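Local coordinates for protein 3-chlorocatechol 1,2-dioxygenase (Rhodococcus opacus, PDB 2BOY) that probably opens the ring of catechols such as 3-chlorocatechol between the two hydroxyl-bearing carbons, using a bound ferric iron and dioxygen, at residues G100-Q112 with H242-V254. Residues are numbered along the deposited sequence; the frame is centred on the assembly and turned at random.
Sequences GDTLIFRGEVVDQ and HFETSYKFTLGKV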
ATOM      1  N   GLY A 100      12.219   6.570  35.726  1.00 27.75           N
ATOM      2  CA  GLY A 100      10.785   6.801  35.613  1.00 27.44           C
ATOM      3  C   GLY A 100      10.056   6.708  36.946  1.00 26.17           C
ATOM      4  O   GLY A 100      10.629   6.312  37.948  1.00 28.20           O
ATOM      5  N   ASP A 101       8.798   7.122  36.958  1.00 25.51           N
ATOM      6  CA  ASP A 101       7.959   7.117  38.134  1.00 24.22           C
ATOM      7  C   ASP A 101       7.423   5.698  38.348  1.00 24.31           C
ATOM      8  O   ASP A 101       6.955   5.087  37.391  1.00 22.92           O
ATOM      9  CB  ASP A 101       6.776   8.075  37.920  1.00 24.24           C
ATOM     10  CG  ASP A 101       7.219   9.530  37.678  1.00 29.51           C
ATOM     11  OD1 ASP A 101       8.181   9.963  38.332  1.00 32.37           O
ATOM     12  OD2 ASP A 101       6.668  10.283  36.858  1.00 33.54           O
ATOM     13  N   THR A 102       7.498   5.195  39.579  1.00 23.16           N
ATOM     14  CA  THR A 102       6.976   3.865  39.937  1.00 24.11           C
ATOM     15  C   THR A 102       5.473   3.860  39.825  1.00 22.44           C
ATOM     16  O   THR A 102       4.808   4.808  40.250  1.00 22.89           O
ATOM     17  CB  THR A 102       7.390   3.495  41.377  1.00 23.99           C
ATOM     18  OG1 THR A 102       8.804   3.264  41.399  1.00 29.25           O
ATOM     19  CG2 THR A 102       6.816   2.123  41.757  1.00 24.95           C
ATOM     20  N   LEU A 103       4.937   2.793  39.233  1.00 21.88           N
ATOM     21  CA  LEU A 103       3.512   2.644  39.081  1.00 19.47           C
ATOM     22  C   LEU A 103       3.101   1.334  39.729  1.00 19.69           C
ATOM     23  O   LEU A 103       3.681   0.273  39.393  1.00 19.79           O
ATOM     24  CB  LEU A 103       3.118   2.594  37.580  1.00 18.91           C
ATOM     25  CG  LEU A 103       1.616   2.335  37.348  1.00 19.46           C
ATOM     26  CD1 LEU A 103       0.737   3.465  37.935  1.00 19.41           C
ATOM     27  CD2 LEU A 103       1.304   2.099  35.839  1.00 18.78           C
ATOM     28  N   ILE A 104       2.098   1.385  40.602  1.00 18.80           N
ATOM     29  CA  ILE A 104       1.518   0.155  41.172  1.00 18.76           C
ATOM     30  C   ILE A 104       0.165  -0.011  40.544  1.00 18.80           C
ATOM     31  O   ILE A 104      -0.732   0.857  40.690  1.00 18.96           O
ATOM     32  CB  ILE A 104       1.432   0.187  42.715  1.00 19.84           C
ATOM     33  CG1 ILE A 104       2.810   0.528  43.331  1.00 19.21           C
ATOM     34  CG2 ILE A 104       0.847  -1.110  43.249  1.00 20.23           C
ATOM     35  CD1 ILE A 104       3.964  -0.422  42.950  1.00 21.12           C
ATOM     36  N   PHE A 105       0.009  -1.130  39.834  1.00 18.29           N
ATOM     37  CA  PHE A 105      -1.218  -1.376  39.062  1.00 17.69           C
ATOM     38  C   PHE A 105      -2.007  -2.509  39.730  1.00 17.92           C
ATOM     39  O   PHE A 105      -1.469  -3.606  39.913  1.00 18.45           O
ATOM     40  CB  PHE A 105      -0.876  -1.687  37.590  1.00 17.28           C
ATOM     41  CG  PHE A 105      -2.091  -1.935  36.721  1.00 16.81           C
ATOM     42  CD1 PHE A 105      -2.833  -3.108  36.859  1.00 19.78           C
ATOM     43  CD2 PHE A 105      -2.484  -0.996  35.763  1.00 17.87           C
ATOM     44  CE1 PHE A 105      -3.984  -3.364  36.072  1.00 16.96           C
ATOM     45  CE2 PHE A 105      -3.611  -1.234  34.930  1.00 17.15           C
ATOM     46  CZ  PHE A 105      -4.378  -2.430  35.124  1.00 17.68           C
ATOM     47  N   ARG A 106      -3.226  -2.214  40.186  1.00 16.16           N
ATOM     48  CA  ARG A 106      -4.060  -3.215  40.857  1.00 17.19           C
ATOM     49  C   ARG A 106      -5.117  -3.647  39.854  1.00 16.66           C
ATOM     50  O   ARG A 106      -6.006  -2.849  39.476  1.00 16.94           O
ATOM     51  CB  ARG A 106      -4.724  -2.603  42.110  1.00 17.65           C
ATOM     52  CG  ARG A 106      -3.696  -2.139  43.148  1.00 19.18           C
ATOM     53  CD  ARG A 106      -4.305  -1.440  44.399  1.00 28.96           C
ATOM     54  NE  ARG A 106      -3.247  -0.829  45.248  1.00 29.87           N
ATOM     55  CZ  ARG A 106      -2.376  -1.548  45.934  1.00 29.25           C
ATOM     56  NH1 ARG A 106      -2.475  -2.866  45.856  1.00 30.27           N
ATOM     57  NH2 ARG A 106      -1.442  -0.968  46.702  1.00 25.75           N
ATOM     58  N   GLY A 107      -5.019  -4.907  39.406  1.00 18.70           N
ATOM     59  CA  GLY A 107      -5.927  -5.447  38.408  1.00 16.50           C
ATOM     60  C   GLY A 107      -6.959  -6.392  38.999  1.00 18.37           C
ATOM     61  O   GLY A 107      -6.736  -7.025  40.047  1.00 17.80           O
ATOM     62  N   GLU A 108      -8.103  -6.478  38.331  1.00 18.04           N
ATOM     63  CA  GLU A 108      -9.102  -7.479  38.664  1.00 19.12           C
ATOM     64  C   GLU A 108      -9.681  -7.928  37.319  1.00 18.98           C
ATOM     65  O   GLU A 108      -9.858  -7.099  36.386  1.00 18.89           O
ATOM     66  CB  GLU A 108     -10.222  -6.880  39.566  1.00 21.30           C
ATOM     67  CG  GLU A 108     -11.247  -7.937  40.056  1.00 25.15           C
ATOM     68  CD  GLU A 108     -12.456  -7.352  40.785  1.00 32.17           C
ATOM     69  OE1 GLU A 108     -12.854  -6.198  40.477  1.00 34.09           O
ATOM     70  OE2 GLU A 108     -13.039  -8.079  41.632  1.00 34.10           O
ATOM     71  N   VAL A 109      -9.986  -9.215  37.222  1.00 19.19           N
ATOM     72  CA  VAL A 109     -10.665  -9.762  36.054  1.00 18.10           C
ATOM     73  C   VAL A 109     -11.918 -10.501  36.544  1.00 19.59           C
ATOM     74  O   VAL A 109     -11.801 -11.377  37.416  1.00 18.57           O
ATOM     75  CB  VAL A 109      -9.797 -10.734  35.203  1.00 17.57           C
ATOM     76  CG1 VAL A 109     -10.579 -11.124  33.902  1.00 16.93           C
ATOM     77  CG2 VAL A 109      -8.362 -10.135  34.844  1.00 16.76           C
ATOM     78  N   VAL A 110     -13.076 -10.124  35.989  1.00 18.67           N
ATOM     79  CA  VAL A 110     -14.358 -10.749  36.364  1.00 20.47           C
ATOM     80  C   VAL A 110     -15.037 -11.357  35.132  1.00 22.47           C
ATOM     81  O   VAL A 110     -14.638 -11.052  34.016  1.00 20.91           O
ATOM     82  CB  VAL A 110     -15.288  -9.731  37.012  1.00 20.25           C
ATOM     83  CG1 VAL A 110     -14.666  -9.173  38.338  1.00 20.41           C
ATOM     84  CG2 VAL A 110     -15.715  -8.584  35.995  1.00 17.49           C
ATOM     85  N   ASP A 111     -16.059 -12.212  35.327  1.00 24.41           N
ATOM     86  CA  ASP A 111     -16.839 -12.691  34.193  1.00 26.46           C
ATOM     87  C   ASP A 111     -18.044 -11.757  33.977  1.00 27.91           C
ATOM     88  O   ASP A 111     -18.190 -10.754  34.677  1.00 28.43           O
ATOM     89  CB  ASP A 111     -17.246 -14.160  34.388  1.00 25.66           C
ATOM     90  CG  ASP A 111     -18.136 -14.379  35.606  1.00 26.38           C
ATOM     91  OD1 ASP A 111     -18.810 -13.430  36.057  1.00 25.37           O
ATOM     92  OD2 ASP A 111     -18.211 -15.489  36.184  1.00 28.40           O
ATOM     93  N   GLN A 112     -18.916 -12.101  33.049  1.00 31.13           N
ATOM     94  CA  GLN A 112     -20.025 -11.216  32.735  1.00 34.27           C
ATOM     95  C   GLN A 112     -21.080 -11.125  33.828  1.00 35.12           C
ATOM     96  O   GLN A 112     -21.848 -10.170  33.812  1.00 36.60           O
ATOM     97  CB  GLN A 112     -20.604 -11.436  31.310  1.00 34.75           C
ATOM     98  CG  GLN A 112     -20.939 -12.855  30.960  1.00 39.23           C
ATOM     99  CD  GLN A 112     -20.551 -13.247  29.516  1.00 43.22           C
ATOM    100  OE1 GLN A 112     -20.810 -12.508  28.545  1.00 47.25           O
ATOM    101  NE2 GLN A 112     -19.975 -14.431  29.377  1.00 43.33           N
ATOM    102  N   HIS A 242       5.058   7.601  44.564  1.00 34.92           N
ATOM    103  CA  HIS A 242       4.792   6.725  43.449  1.00 31.80           C
ATOM    104  C   HIS A 242       3.329   6.915  43.078  1.00 29.12           C
ATOM    105  O   HIS A 242       2.617   7.730  43.710  1.00 26.80           O
ATOM    106  CB  HIS A 242       5.173   5.261  43.743  1.00 32.51           C
ATOM    107  CG  HIS A 242       4.293   4.579  44.747  1.00 35.32           C
ATOM    108  ND1 HIS A 242       4.698   4.325  46.039  1.00 38.78           N
ATOM    109  CD2 HIS A 242       3.039   4.072  44.642  1.00 35.78           C
ATOM    110  CE1 HIS A 242       3.727   3.715  46.697  1.00 37.35           C
ATOM    111  NE2 HIS A 242       2.703   3.563  45.878  1.00 37.43           N
ATOM    112  N   PHE A 243       2.902   6.207  42.038  1.00 25.03           N
ATOM    113  CA  PHE A 243       1.552   6.338  41.528  1.00 23.57           C
ATOM    114  C   PHE A 243       0.889   5.004  41.646  1.00 23.46           C
ATOM    115  O   PHE A 243       1.563   3.974  41.510  1.00 23.47           O
ATOM    116  CB  PHE A 243       1.589   6.837  40.091  1.00 23.26           C
ATOM    117  CG  PHE A 243       2.135   8.236  39.996  1.00 25.95           C
ATOM    118  CD1 PHE A 243       1.304   9.325  40.219  1.00 27.55           C
ATOM    119  CD2 PHE A 243       3.495   8.450  39.814  1.00 31.28           C
ATOM    120  CE1 PHE A 243       1.824  10.651  40.185  1.00 32.48           C
ATOM    121  CE2 PHE A 243       4.030   9.758  39.797  1.00 34.28           C
ATOM    122  CZ  PHE A 243       3.196  10.849  39.979  1.00 32.60           C
ATOM    123  N   GLU A 244      -0.407   5.039  41.882  1.00 22.79           N
ATOM    124  CA  GLU A 244      -1.207   3.828  41.945  1.00 23.53           C
ATOM    125  C   GLU A 244      -2.446   3.977  41.072  1.00 22.54           C
ATOM    126  O   GLU A 244      -3.006   5.076  40.926  1.00 21.63           O
ATOM    127  CB  GLU A 244      -1.567   3.562  43.399  1.00 24.00           C
ATOM    128  CG  GLU A 244      -2.574   2.477  43.626  1.00 30.59           C
ATOM    129  CD  GLU A 244      -2.936   2.415  45.108  1.00 36.94           C
ATOM    130  OE1 GLU A 244      -4.135   2.609  45.433  1.00 42.16           O
ATOM    131  OE2 GLU A 244      -2.012   2.221  45.938  1.00 38.47           O
ATOM    132  N   THR A 245      -2.867   2.864  40.482  1.00 21.07           N
ATOM    133  CA  THR A 245      -4.068   2.861  39.650  1.00 20.89           C
ATOM    134  C   THR A 245      -4.749   1.485  39.727  1.00 20.39           C
ATOM    135  O   THR A 245      -4.145   0.548  40.185  1.00 18.82           O
ATOM    136  CB  THR A 245      -3.696   3.283  38.209  1.00 20.68           C
ATOM    137  OG1 THR A 245      -4.901   3.566  37.476  1.00 22.27           O
ATOM    138  CG2 THR A 245      -3.044   2.126  37.416  1.00 19.96           C
ATOM    139  N   SER A 246      -6.017   1.399  39.316  1.00 20.80           N
ATOM    140  CA  SER A 246      -6.815   0.187  39.473  1.00 21.79           C
ATOM    141  C   SER A 246      -7.575   0.066  38.183  1.00 20.56           C
ATOM    142  O   SER A 246      -7.975   1.083  37.591  1.00 20.91           O
ATOM    143  CB  SER A 246      -7.850   0.329  40.602  1.00 21.40           C
ATOM    144  OG  SER A 246      -7.188   0.428  41.850  1.00 30.57           O
ATOM    145  N   TYR A 247      -7.781  -1.161  37.746  1.00 20.07           N
ATOM    146  CA  TYR A 247      -8.628  -1.415  36.584  1.00 19.52           C
ATOM    147  C   TYR A 247      -9.311  -2.750  36.717  1.00 18.85           C
ATOM    148  O   TYR A 247      -8.715  -3.708  37.200  1.00 19.24           O
ATOM    149  CB  TYR A 247      -7.835  -1.405  35.262  1.00 18.79           C
ATOM    150  CG  TYR A 247      -8.731  -1.355  34.039  1.00 18.84           C
ATOM    151  CD1 TYR A 247      -9.339  -0.149  33.628  1.00 20.96           C
ATOM    152  CD2 TYR A 247      -8.975  -2.504  33.308  1.00 19.79           C
ATOM    153  CE1 TYR A 247     -10.201  -0.110  32.506  1.00 20.78           C
ATOM    154  CE2 TYR A 247      -9.796  -2.498  32.212  1.00 20.33           C
ATOM    155  CZ  TYR A 247     -10.418  -1.292  31.814  1.00 22.33           C
ATOM    156  OH  TYR A 247     -11.226  -1.301  30.701  1.00 22.44           O
ATOM    157  N   LYS A 248     -10.543  -2.818  36.233  1.00 18.15           N
ATOM    158  CA  LYS A 248     -11.261  -4.075  36.217  1.00 18.77           C
ATOM    159  C   LYS A 248     -11.565  -4.488  34.796  1.00 18.51           C
ATOM    160  O   LYS A 248     -12.282  -3.752  34.072  1.00 18.13           O
ATOM    161  CB  LYS A 248     -12.593  -3.953  36.986  1.00 20.50           C
ATOM    162  CG  LYS A 248     -13.472  -5.213  36.896  1.00 20.87           C
ATOM    163  CD  LYS A 248     -14.855  -5.070  37.616  1.00 27.87           C
ATOM    164  CE  LYS A 248     -15.904  -4.345  36.727  1.00 35.02           C
ATOM    165  NZ  LYS A 248     -17.076  -3.734  37.504  1.00 34.95           N
ATOM    166  N   PHE A 249     -11.027  -5.653  34.403  1.00 17.93           N
ATOM    167  CA  PHE A 249     -11.260  -6.251  33.093  1.00 18.41           C
ATOM    168  C   PHE A 249     -12.421  -7.264  33.163  1.00 18.01           C
ATOM    169  O   PHE A 249     -12.627  -7.919  34.189  1.00 18.55           O
ATOM    170  CB  PHE A 249     -10.042  -7.056  32.626  1.00 18.51           C
ATOM    171  CG  PHE A 249      -8.732  -6.253  32.547  1.00 18.34           C
ATOM    172  CD1 PHE A 249      -7.843  -6.270  33.612  1.00 19.43           C
ATOM    173  CD2 PHE A 249      -8.366  -5.601  31.365  1.00 16.16           C
ATOM    174  CE1 PHE A 249      -6.602  -5.604  33.545  1.00 17.26           C
ATOM    175  CE2 PHE A 249      -7.129  -4.908  31.295  1.00 18.87           C
ATOM    176  CZ  PHE A 249      -6.258  -4.954  32.387  1.00 15.34           C
ATOM    177  N   THR A 250     -13.169  -7.384  32.073  1.00 18.11           N
ATOM    178  CA  THR A 250     -14.231  -8.403  31.998  1.00 19.28           C
ATOM    179  C   THR A 250     -14.001  -9.330  30.817  1.00 19.40           C
ATOM    180  O   THR A 250     -13.710  -8.856  29.725  1.00 20.29           O
ATOM    181  CB  THR A 250     -15.604  -7.776  31.897  1.00 18.40           C
ATOM    182  OG1 THR A 250     -15.848  -6.972  33.061  1.00 19.01           O
ATOM    183  CG2 THR A 250     -16.711  -8.886  31.974  1.00 21.30           C
ATOM    184  N   LEU A 251     -14.136 -10.642  31.039  1.00 19.87           N
ATOM    185  CA  LEU A 251     -14.126 -11.606  29.933  1.00 20.81           C
ATOM    186  C   LEU A 251     -15.516 -12.240  29.783  1.00 22.44           C
ATOM    187  O   LEU A 251     -16.212 -12.478  30.786  1.00 21.98           O
ATOM    188  CB  LEU A 251     -13.092 -12.714  30.172  1.00 21.44           C
ATOM    189  CG  LEU A 251     -11.581 -12.389  30.328  1.00 19.96           C
ATOM    190  CD1 LEU A 251     -10.703 -13.642  30.348  1.00 20.60           C
ATOM    191  CD2 LEU A 251     -11.170 -11.448  29.164  1.00 20.03           C
ATOM    192  N   GLY A 252     -15.890 -12.555  28.542  1.00 23.51           N
ATOM    193  CA  GLY A 252     -17.184 -13.171  28.289  1.00 26.25           C
ATOM    194  C   GLY A 252     -16.938 -14.591  27.841  1.00 27.28           C
ATOM    195  O   GLY A 252     -15.929 -14.873  27.219  1.00 25.86           O
ATOM    196  N   LYS A 253     -17.867 -15.490  28.154  1.00 30.24           N
ATOM    197  CA  LYS A 253     -17.685 -16.908  27.843  1.00 32.76           C
ATOM    198  C   LYS A 253     -17.694 -17.166  26.360  1.00 33.75           C
ATOM    199  O   LYS A 253     -18.334 -16.450  25.604  1.00 35.15           O
ATOM    200  CB  LYS A 253     -18.776 -17.759  28.519  1.00 34.32           C
ATOM    201  CG  LYS A 253     -18.607 -17.864  30.026  1.00 37.69           C
ATOM    202  CD  LYS A 253     -18.948 -19.277  30.494  1.00 43.95           C
ATOM    203  CE  LYS A 253     -19.050 -19.360  32.015  1.00 47.42           C
ATOM    204  NZ  LYS A 253     -20.177 -20.275  32.437  1.00 49.82           N
ATOM    205  N   VAL A 254     -16.974 -18.197  25.941  1.00 36.03           N
ATOM    206  CA  VAL A 254     -17.015 -18.684  24.552  1.00 38.15           C
ATOM    207  C   VAL A 254     -18.447 -19.133  24.194  1.00 39.24           C
ATOM    208  O   VAL A 254     -19.206 -19.555  25.079  1.00 38.53           O
ATOM    209  CB  VAL A 254     -15.979 -19.831  24.372  1.00 38.74           C
ATOM    210  CG1 VAL A 254     -16.418 -20.878  23.342  1.00 40.57           C
ATOM    211  CG2 VAL A 254     -14.551 -19.252  24.060  1.00 37.45           C
ATOM    212  OXT VAL A 254     -18.875 -19.036  23.030  1.00 41.06           O
TER
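With its CG anti to the backbone N (chi1 -179°), Phe105 extends along the sheet face it shares with Phe249 until Phe105 CZ lies 4.2 Å from Phe249 CZ; Phe249 has its own CG anti to the carbonyl carbon (chi1 -57°). The two strands run parallel as neighbours in the mixed, curled beta sheet, a beta barrel, of the intradiol dioxygenase domain, joining the first and last strands of that domain. Backbone N-H groups of each strand bond alternately to carbonyls of the other, from Phe243 N on Thr102 O to Leu251 N on Val110 O, nine bonds in all; Phe249 N to Glu108 O is the shortest, at 2.7 Å.

On the face that carries Leu103, Phe105, Thr245, Tyr247 and Phe249, the Phe105 ring takes Thr245 CG2 at its CD2 (3.6 Å) and Tyr247 CB at its CZ. Gly107 has no side chain here; a CB would crowd Phe105 CE1. The Tyr247 ring in turn lays CD2 over the centre of the Phe249 ring, 3.5 Å above its plane. Trp194 meets both phenylalanine rings, and Leu208 of strand 204-210 packs against them as well, so this cluster ties the strand pair to strand 187-197, which carries Trp194 and the iron ligands His191 and His193.

The face with Ile104, Arg106, Glu108, Val110 and Glu244 mixes charged and apolar side chains. Glu244, extended beyond CG, sends its carboxylate to the edge of the Arg106 guanidinium, the planes 87° apart; they form a salt bridge, Arg106 NH2 to Glu244 OE2 at 3.3 Å, whose hydrogen bond is weak. With an alanine here, the Arg106 guanidinium would probably lose its carboxylate mate on strand 242-250 and be freer to turn. Further along, the Glu108 and Lys248 side chains run alongside each other; Glu108 OE1 rests 3.7 Å from the methylene Lys248 CD, and not on NZ.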